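Local coordinates for protein D-threo-3-hydroxyaspartate dehydratase (Delftia, PDB 3WQC) that catalyses the deamination of D-threo-3-hydroxyaspartate to oxaloacetate and ammonium, using pyridoxal 5'-phosphate and a divalent metal ion, at residues B[38-43]-B[230-235]; B[223-228]-B[238-243]. One frame throughout, in Å; residues are numbered along the deposited sequence.

Interaction 1 (B[38-43]-B[230-235]); sequences QQRMDA and TALAAS
In the alanine racemase-like barrel domain, whose parallel strands alternate with outer helices, the helix 27-44 meets residues 230-235, the later part of the helix that starts at Thr228 and the loop after it, and an arginine joins the two. Arg40 points from its helix toward 230-235. Its CG lies anti to the backbone N (chi1 -179°), the chain runs on extended and then bends at chi3 (-140°), which sets the guanidinium against the carbonyls of Ala231, Leu232 and Ala234. Ala234 O sits at the guanidinium edge and is gripped twice. The stronger bond comes from Arg40 NH2, 2.7 Å from Ala234 O, lying in the carbonyl plane on a lone pair, with an N-H...O angle of 147°. Arg40 NH1 adds a weak bond to Ala234 O at 3.0 Å. Arg40 NH2 also makes a weak bond to Ala231 O at 2.9 Å, from an oblique position.

A third carbonyl is met differently: Leu232 O stands 3.2 Å above the guanidinium plane, over its centre. Leu232 O is 3.3 Å from Arg40 NE, at an angle too poor for a hydrogen bond, so the contact is one over a face.

Beside this polar cluster the packing is light. Met41, folded at chi2 and chi3, brings its CE to 3.4 Å from Ala231 O and alongside the Ala231 methyl, while Leu232 CD2 lies against Arg40 CD. Leu232 turns its side chain partly onto Arg36 and Met37 of the same helix 27-44.

Three partly negative carbonyl oxygens thus gather round the cation, two of them bonded and one over its face, an arrangement that probably favours the charged form of the guanidinium.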
ATOM      1  N   GLN B  38      18.338 -18.066  11.736  1.00 18.86           N
ATOM      2  CA  GLN B  38      18.638 -18.378  13.129  1.00 20.13           C
ATOM      3  C   GLN B  38      19.957 -19.153  13.167  1.00 22.32           C
ATOM      4  O   GLN B  38      20.806 -18.921  14.063  1.00 22.31           O
ATOM      5  CB  GLN B  38      17.550 -19.205  13.824  1.00 22.05           C
ATOM      6  CG  GLN B  38      17.766 -19.389  15.340  1.00 24.81           C
ATOM      7  CD  GLN B  38      17.769 -18.055  16.107  1.00 25.69           C
ATOM      8  OE1 GLN B  38      16.792 -17.310  16.070  1.00 23.43           O
ATOM      9  NE2 GLN B  38      18.874 -17.742  16.860  1.00 22.85           N
ATOM     10  N   GLN B  39      20.158 -20.123  12.245  1.00 22.70           N
ATOM     11  CA  GLN B  39      21.407 -20.900  12.273  1.00 23.90           C
ATOM     12  C   GLN B  39      22.625 -19.967  12.046  1.00 22.00           C
ATOM     13  O   GLN B  39      23.713 -20.175  12.604  1.00 25.71           O
ATOM     14  CB  GLN B  39      21.376 -22.001  11.178  1.00 28.56           C
ATOM     15  CG  GLN B  39      20.377 -23.055  11.612  1.00 37.52           C
ATOM     16  CD  GLN B  39      19.977 -24.045  10.543  1.00 51.39           C
ATOM     17  OE1 GLN B  39      20.505 -24.038   9.387  1.00 53.45           O
ATOM     18  NE2 GLN B  39      19.017 -24.942  10.911  1.00 49.83           N
ATOM     19  N   ARG B  40      22.499 -18.999  11.154  1.00 24.95           N
ATOM     20  CA  ARG B  40      23.610 -18.111  10.868  1.00 24.86           C
ATOM     21  C   ARG B  40      23.949 -17.292  12.108  1.00 23.44           C
ATOM     22  O   ARG B  40      25.155 -17.114  12.465  1.00 24.65           O
ATOM     23  CB  ARG B  40      23.355 -17.200   9.650  1.00 24.08           C
ATOM     24  CG  ARG B  40      24.573 -16.358   9.442  1.00 30.99           C
ATOM     25  CD  ARG B  40      24.510 -15.682   8.149  1.00 37.33           C
ATOM     26  NE  ARG B  40      25.819 -15.703   7.572  1.00 63.98           N
ATOM     27  CZ  ARG B  40      26.795 -14.805   7.743  1.00 84.51           C
ATOM     28  NH1 ARG B  40      27.912 -15.120   7.056  1.00 63.71           N
ATOM     29  NH2 ARG B  40      26.680 -13.640   8.536  1.00 48.78           N
ATOM     30  N   MET B  41      22.921 -16.793  12.785  1.00 19.61           N
ATOM     31  CA  MET B  41      23.181 -16.023  14.026  1.00 21.84           C
ATOM     32  C   MET B  41      23.776 -16.875  15.156  1.00 23.17           C
ATOM     33  O   MET B  41      24.707 -16.443  15.841  1.00 24.22           O
ATOM     34  CB  MET B  41      21.950 -15.296  14.502  1.00 21.03           C
ATOM     35  CG  MET B  41      21.391 -14.334  13.421  1.00 26.13           C
ATOM     36  SD  MET B  41      22.627 -13.120  12.894  1.00 25.67           S
ATOM     37  CE  MET B  41      23.138 -13.656  11.296  1.00 29.30           C
ATOM     38  N   ASP B  42      23.319 -18.133  15.291  1.00 22.17           N
ATOM     39  CA  ASP B  42      23.868 -19.072  16.286  1.00 27.04           C
ATOM     40  C   ASP B  42      25.339 -19.291  15.936  1.00 28.23           C
ATOM     41  O   ASP B  42      26.202 -19.248  16.861  1.00 31.37           O
ATOM     42  CB  ASP B  42      23.096 -20.372  16.227  1.00 26.31           C
ATOM     43  CG  ASP B  42      21.696 -20.268  16.802  1.00 29.73           C
ATOM     44  OD1 ASP B  42      21.330 -19.301  17.506  1.00 29.08           O
ATOM     45  OD2 ASP B  42      20.921 -21.197  16.513  1.00 33.85           O
ATOM     46  N   ALA B  43      25.667 -19.389  14.630  1.00 25.72           N
ATOM     47  CA  ALA B  43      27.070 -19.642  14.217  1.00 34.00           C
ATOM     48  C   ALA B  43      27.988 -18.440  14.571  1.00 28.08           C
ATOM     49  O   ALA B  43      29.197 -18.632  14.876  1.00 32.26           O
ATOM     50  CB  ALA B  43      27.167 -19.994  12.737  1.00 29.59           C
ATOM     51  N   THR B 230      22.921  -7.461   5.207  1.00 17.40           N
ATOM     52  CA  THR B 230      24.179  -7.460   6.009  1.00 18.24           C
ATOM     53  C   THR B 230      24.137  -8.560   7.042  1.00 19.54           C
ATOM     54  O   THR B 230      25.190  -9.098   7.387  1.00 18.62           O
ATOM     55  CB  THR B 230      24.463  -6.122   6.707  1.00 18.36           C
ATOM     56  OG1 THR B 230      23.292  -5.688   7.445  1.00 18.83           O
ATOM     57  CG2 THR B 230      24.796  -5.070   5.640  1.00 20.33           C
ATOM     58  N   ALA B 231      22.952  -8.945   7.543  1.00 16.94           N
ATOM     59  CA  ALA B 231      22.907 -10.122   8.470  1.00 15.85           C
ATOM     60  C   ALA B 231      23.469 -11.378   7.803  1.00 18.78           C
ATOM     61  O   ALA B 231      24.171 -12.194   8.421  1.00 21.94           O
ATOM     62  CB  ALA B 231      21.515 -10.412   9.010  1.00 19.84           C
ATOM     63  N   LEU B 232      23.080 -11.552   6.533  1.00 18.21           N
ATOM     64  CA  LEU B 232      23.475 -12.739   5.764  1.00 19.12           C
ATOM     65  C   LEU B 232      24.896 -12.693   5.216  1.00 19.93           C
ATOM     66  O   LEU B 232      25.490 -13.736   4.883  1.00 29.99           O
ATOM     67  CB  LEU B 232      22.481 -12.995   4.645  1.00 21.13           C
ATOM     68  CG  LEU B 232      21.078 -13.412   5.198  1.00 20.68           C
ATOM     69  CD1 LEU B 232      20.027 -13.413   4.044  1.00 20.95           C
ATOM     70  CD2 LEU B 232      21.083 -14.740   5.974  1.00 22.28           C
ATOM     71  N   ALA B 233      25.473 -11.491   5.188  1.00 19.46           N
ATOM     72  CA  ALA B 233      26.787 -11.296   4.559  1.00 20.72           C
ATOM     73  C   ALA B 233      27.919 -11.089   5.582  1.00 23.56           C
ATOM     74  O   ALA B 233      29.100 -11.226   5.169  1.00 27.84           O
ATOM     75  CB  ALA B 233      26.741 -10.161   3.545  1.00 23.17           C
ATOM     76  N   ALA B 234      27.606 -10.795   6.874  1.00 22.31           N
ATOM     77  CA  ALA B 234      28.674 -10.390   7.800  1.00 20.86           C
ATOM     78  C   ALA B 234      29.651 -11.566   7.945  1.00 21.41           C
ATOM     79  O   ALA B 234      29.220 -12.664   8.210  1.00 24.77           O
ATOM     80  CB  ALA B 234      28.058  -9.948   9.119  1.00 22.29           C
ATOM     81  N   SER B 235      30.950 -11.344   7.788  1.00 21.79           N
ATOM     82  CA  SER B 235      31.911 -12.442   8.129  1.00 19.85           C
ATOM     83  C   SER B 235      32.103 -12.646   9.575  1.00 25.49           C
ATOM     84  O   SER B 235      32.283 -13.794  10.007  1.00 31.36           O
ATOM     85  CB  SER B 235      33.283 -12.375   7.442  1.00 32.34           C
ATOM     86  OG  SER B 235      33.677 -11.097   7.252  1.00 42.82           O
TER

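Interaction 2 (B[223-228]-B[238-243]). With PLP (pyridoxal-5'-phosphate), chain J.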
ATOM      1  N   VAL B 223      24.767  -3.994  21.794  1.00 12.98           N
ATOM      2  CA  VAL B 223      25.213  -3.472  20.475  1.00 12.22           C
ATOM      3  C   VAL B 223      24.342  -4.222  19.501  1.00 11.91           C
ATOM      4  O   VAL B 223      24.505  -5.446  19.324  1.00 13.79           O
ATOM      5  CB  VAL B 223      26.694  -3.638  20.198  1.00 12.25           C
ATOM      6  CG1 VAL B 223      27.096  -3.189  18.801  1.00 16.14           C
ATOM      7  CG2 VAL B 223      27.469  -2.910  21.286  1.00 14.99           C
ATOM      8  N   SER B 224      23.457  -3.541  18.742  1.00 12.26           N
ATOM      9  CA  SER B 224      22.438  -4.190  17.855  1.00 11.77           C
ATOM     10  C   SER B 224      22.667  -3.671  16.470  1.00 11.98           C
ATOM     11  O   SER B 224      22.614  -2.417  16.224  1.00 13.75           O
ATOM     12  CB  SER B 224      21.089  -3.777  18.440  1.00 12.56           C
ATOM     13  OG  SER B 224      20.048  -4.340  17.643  1.00 13.72           O
ATOM     14  N   VAL B 225      22.838  -4.565  15.496  1.00 11.90           N
ATOM     15  CA  VAL B 225      22.999  -4.153  14.075  1.00 12.48           C
ATOM     16  C   VAL B 225      21.972  -4.849  13.227  1.00 13.43           C
ATOM     17  O   VAL B 225      21.409  -5.852  13.679  1.00 15.37           O
ATOM     18  CB  VAL B 225      24.436  -4.463  13.505  1.00 13.77           C
ATOM     19  CG1 VAL B 225      25.498  -3.835  14.446  1.00 15.32           C
ATOM     20  CG2 VAL B 225      24.667  -5.996  13.428  1.00 16.55           C
ATOM     21  N   GLY B 226      21.801  -4.399  11.995  1.00 14.93           N
ATOM     22  CA  GLY B 226      21.255  -5.334  10.982  1.00 18.32           C
ATOM     23  C   GLY B 226      20.372  -4.751   9.930  1.00 15.19           C
ATOM     24  O   GLY B 226      19.616  -3.834  10.170  1.00 17.54           O
ATOM     25  N   SER B 227      20.425  -5.430   8.799  1.00 16.63           N
ATOM     26  CA  SER B 227      19.438  -5.406   7.730  1.00 14.25           C
ATOM     27  C   SER B 227      19.541  -6.873   7.247  1.00 16.25           C
ATOM     28  O   SER B 227      20.535  -7.561   7.534  1.00 17.18           O
ATOM     29  CB  SER B 227      19.813  -4.414   6.620  1.00 16.06           C
ATOM     30  OG  SER B 227      21.038  -4.820   5.981  1.00 17.53           O
ATOM     31  N   THR B 228      18.573  -7.353   6.473  1.00 15.29           N
ATOM     32  CA  THR B 228      18.640  -8.750   6.037  1.00 15.46           C
ATOM     33  C   THR B 228      19.939  -8.953   5.217  1.00 16.15           C
ATOM     34  O   THR B 228      20.626  -9.946   5.429  1.00 17.67           O
ATOM     35  CB  THR B 228      17.324  -9.151   5.284  1.00 14.26           C
ATOM     36  OG1 THR B 228      16.385  -9.477   6.301  1.00 14.51           O
ATOM     37  CG2 THR B 228      17.594 -10.435   4.433  1.00 17.09           C
ATOM     38  N   ASP B 238      32.173  -9.561  15.897  1.00 22.09           N
ATOM     39  CA  ASP B 238      32.795  -9.278  17.193  1.00 22.37           C
ATOM     40  C   ASP B 238      32.218  -7.964  17.803  1.00 15.52           C
ATOM     41  O   ASP B 238      32.095  -6.941  17.056  1.00 19.27           O
ATOM     42  CB  ASP B 238      34.288  -9.161  17.031  1.00 24.24           C
ATOM     43  CG  ASP B 238      34.857 -10.378  16.462  1.00 31.29           C
ATOM     44  OD1 ASP B 238      34.817 -10.553  15.240  1.00 40.53           O
ATOM     45  OD2 ASP B 238      35.436 -11.154  17.271  1.00 53.41           O
ATOM     46  N   GLY B 239      31.849  -7.975  19.092  1.00 16.02           N
ATOM     47  CA  GLY B 239      31.376  -6.762  19.699  1.00 16.81           C
ATOM     48  C   GLY B 239      29.889  -6.556  19.582  1.00 16.96           C
ATOM     49  O   GLY B 239      29.307  -5.721  20.305  1.00 16.86           O
ATOM     50  N   VAL B 240      29.228  -7.368  18.753  1.00 17.74           N
ATOM     51  CA  VAL B 240      27.777  -7.208  18.536  1.00 14.93           C
ATOM     52  C   VAL B 240      27.008  -8.162  19.436  1.00 14.22           C
ATOM     53  O   VAL B 240      27.434  -9.392  19.556  1.00 18.85           O
ATOM     54  CB  VAL B 240      27.420  -7.518  17.039  1.00 16.33           C
ATOM     55  CG1 VAL B 240      25.884  -7.621  16.774  1.00 15.29           C
ATOM     56  CG2 VAL B 240      28.081  -6.469  16.164  1.00 18.32           C
ATOM     57  N   THR B 241      25.907  -7.739  20.054  1.00 13.93           N
ATOM     58  CA  THR B 241      25.133  -8.657  20.990  1.00 13.97           C
ATOM     59  C   THR B 241      23.963  -9.261  20.211  1.00 16.60           C
ATOM     60  O   THR B 241      23.531 -10.341  20.521  1.00 17.08           O
ATOM     61  CB  THR B 241      24.684  -8.058  22.305  1.00 22.92           C
ATOM     62  OG1 THR B 241      23.926  -6.992  22.007  1.00 24.56           O
ATOM     63  CG2 THR B 241      25.743  -7.217  22.877  1.00 23.17           C
ATOM     64  N   GLU B 242      23.357  -8.524  19.273  1.00 14.71           N
ATOM     65  CA  GLU B 242      22.154  -9.034  18.564  1.00 14.40           C
ATOM     66  C   GLU B 242      22.188  -8.462  17.158  1.00 13.53           C
ATOM     67  O   GLU B 242      22.689  -7.358  16.867  1.00 13.19           O
ATOM     68  CB  GLU B 242      20.890  -8.679  19.281  1.00 16.35           C
ATOM     69  CG  GLU B 242      20.681  -7.178  19.307  1.00 18.48           C
ATOM     70  CD  GLU B 242      19.311  -6.782  19.920  1.00 14.75           C
ATOM     71  OE1 GLU B 242      18.655  -5.847  19.344  1.00 14.02           O
ATOM     72  OE2 GLU B 242      18.848  -7.330  20.970  1.00 17.61           O
ATOM     73  N   VAL B 243      21.516  -9.203  16.274  1.00 14.89           N
ATOM     74  CA  VAL B 243      21.227  -8.748  14.922  1.00 13.71           C
ATOM     75  C   VAL B 243      19.711  -8.696  14.748  1.00 12.57           C
ATOM     76  O   VAL B 243      18.984  -9.573  15.202  1.00 14.49           O
ATOM     77  CB  VAL B 243      21.838  -9.746  13.918  1.00 14.58           C
ATOM     78  CG1 VAL B 243      21.373  -9.549  12.467  1.00 17.15           C
ATOM     79  CG2 VAL B 243      23.358  -9.659  13.987  1.00 18.18           C
TER
HETATM   80  N1  PLP J 402      16.282  -2.529  11.802  1.00 12.46           N
HETATM   81  C2  PLP J 402      15.550  -1.424  11.553  1.00 11.46           C
HETATM   82  C2A PLP J 402      15.728  -0.176  12.387  1.00 13.68           C
HETATM   83  C3  PLP J 402      14.579  -1.460  10.486  1.00 12.81           C
HETATM   84  O3  PLP J 402      13.844  -0.381  10.261  1.00 15.43           O
HETATM   85  C4  PLP J 402      14.461  -2.673   9.720  1.00 13.72           C
HETATM   86  C4A PLP J 402      13.477  -2.730   8.690  1.00 21.05           C
HETATM   87  C5  PLP J 402      15.279  -3.792  10.058  1.00 12.50           C
HETATM   88  C6  PLP J 402      16.237  -3.647  11.072  1.00 12.80           C
HETATM   89  C5A PLP J 402      15.196  -5.083   9.282  1.00 16.46           C
HETATM   90  O4P PLP J 402      15.720  -4.847   7.894  1.00 15.07           O
HETATM   91  P   PLP J 402      15.361  -5.949   6.789  1.00 13.99           P
HETATM   92  O1P PLP J 402      15.694  -7.232   7.453  1.00 17.22           O
HETATM   93  O2P PLP J 402      16.293  -5.618   5.675  1.00 15.05           O
HETATM   94  O3P PLP J 402      13.923  -5.884   6.475  1.00 19.34           O
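Backbone hydrogen bonds carry most of this contact. Val223 O accepts two donors, Thr241 N at 2.8 Å and Glu242 N at 3.3 Å, both in the carbonyl plane. Two residues further along, Val225 N donates to Glu242 O at 3.1 Å, with an N-H...O angle of 160°. CA-H...O contacts supplement these, from Ser224 to Glu242 O and from Val243 to Val225 O.

Side-chain polar bonds come next. Thr241 holds OG1 between its backbone N and carbonyl carbon, where it accepts from Val223 N at 3.1 Å. Ser224 OG, anti to its own backbone N, donates to the anti lone pair of Glu242 OE1 across 2.7 Å; the glutamate reaches it with CG in the crowded position (chi1 65°) and an extended chain beyond. That same OE1 forms a salt bridge with Arg49, and Ser224 OG also bonds Arg244, so a buried carboxylate is held by charge as well as hydroxyl. An alanine here removes the carboxylate that pairs with Arg49 and accepts from Ser224 OG, which would probably loosen this face of the sheet.

The bridges Ser224-Glu242 and Val225-Val243 are parallel, and the intervening helix 228-233 makes the whole a beta-alpha-beta unit of the TIM-barrel domain. On the face opposite Ser224 and Glu242, Val225 CG2 lies 3.9 Å from Val243 CG2. Val240, from the loop before the second strand, packs its CG1 against Val225 CG2, the two side chains crossing at about a right angle.

Cofactor contacts lie past the strand end. Gly226 adopts backbone angles that favour glycine, Ser227 occupies the N-cap, and Thr228 N, at the helix start, donates to PLP O2P at 3.0 Å along an almost straight line (179°), while Thr228 OG1 is hydrogen-bonded to PLP O1P at 2.6 Å.

In the fold
The two contacts share one short helix, 228-233. Interaction 2 holds the start of this helix at the PLP phosphate, whereas interaction 1 joins its later residues, and Ala234 after them, to helix 27-44; the centres of the two contacts are about 10 Å apart. They also touch directly: Ala231 CB lies 3.6 Å from Val243 CG1, and Met41 SD lies 3.6 Å from Val243 CB, so Val243 packs against both partners of interaction 1. Interaction 1 lies away from the annotated sites, yet the side chain of Ala231 is only about 7 Å from PLP. Ser227 OG bonded to Thr230 OG1 further links the cap to the helix.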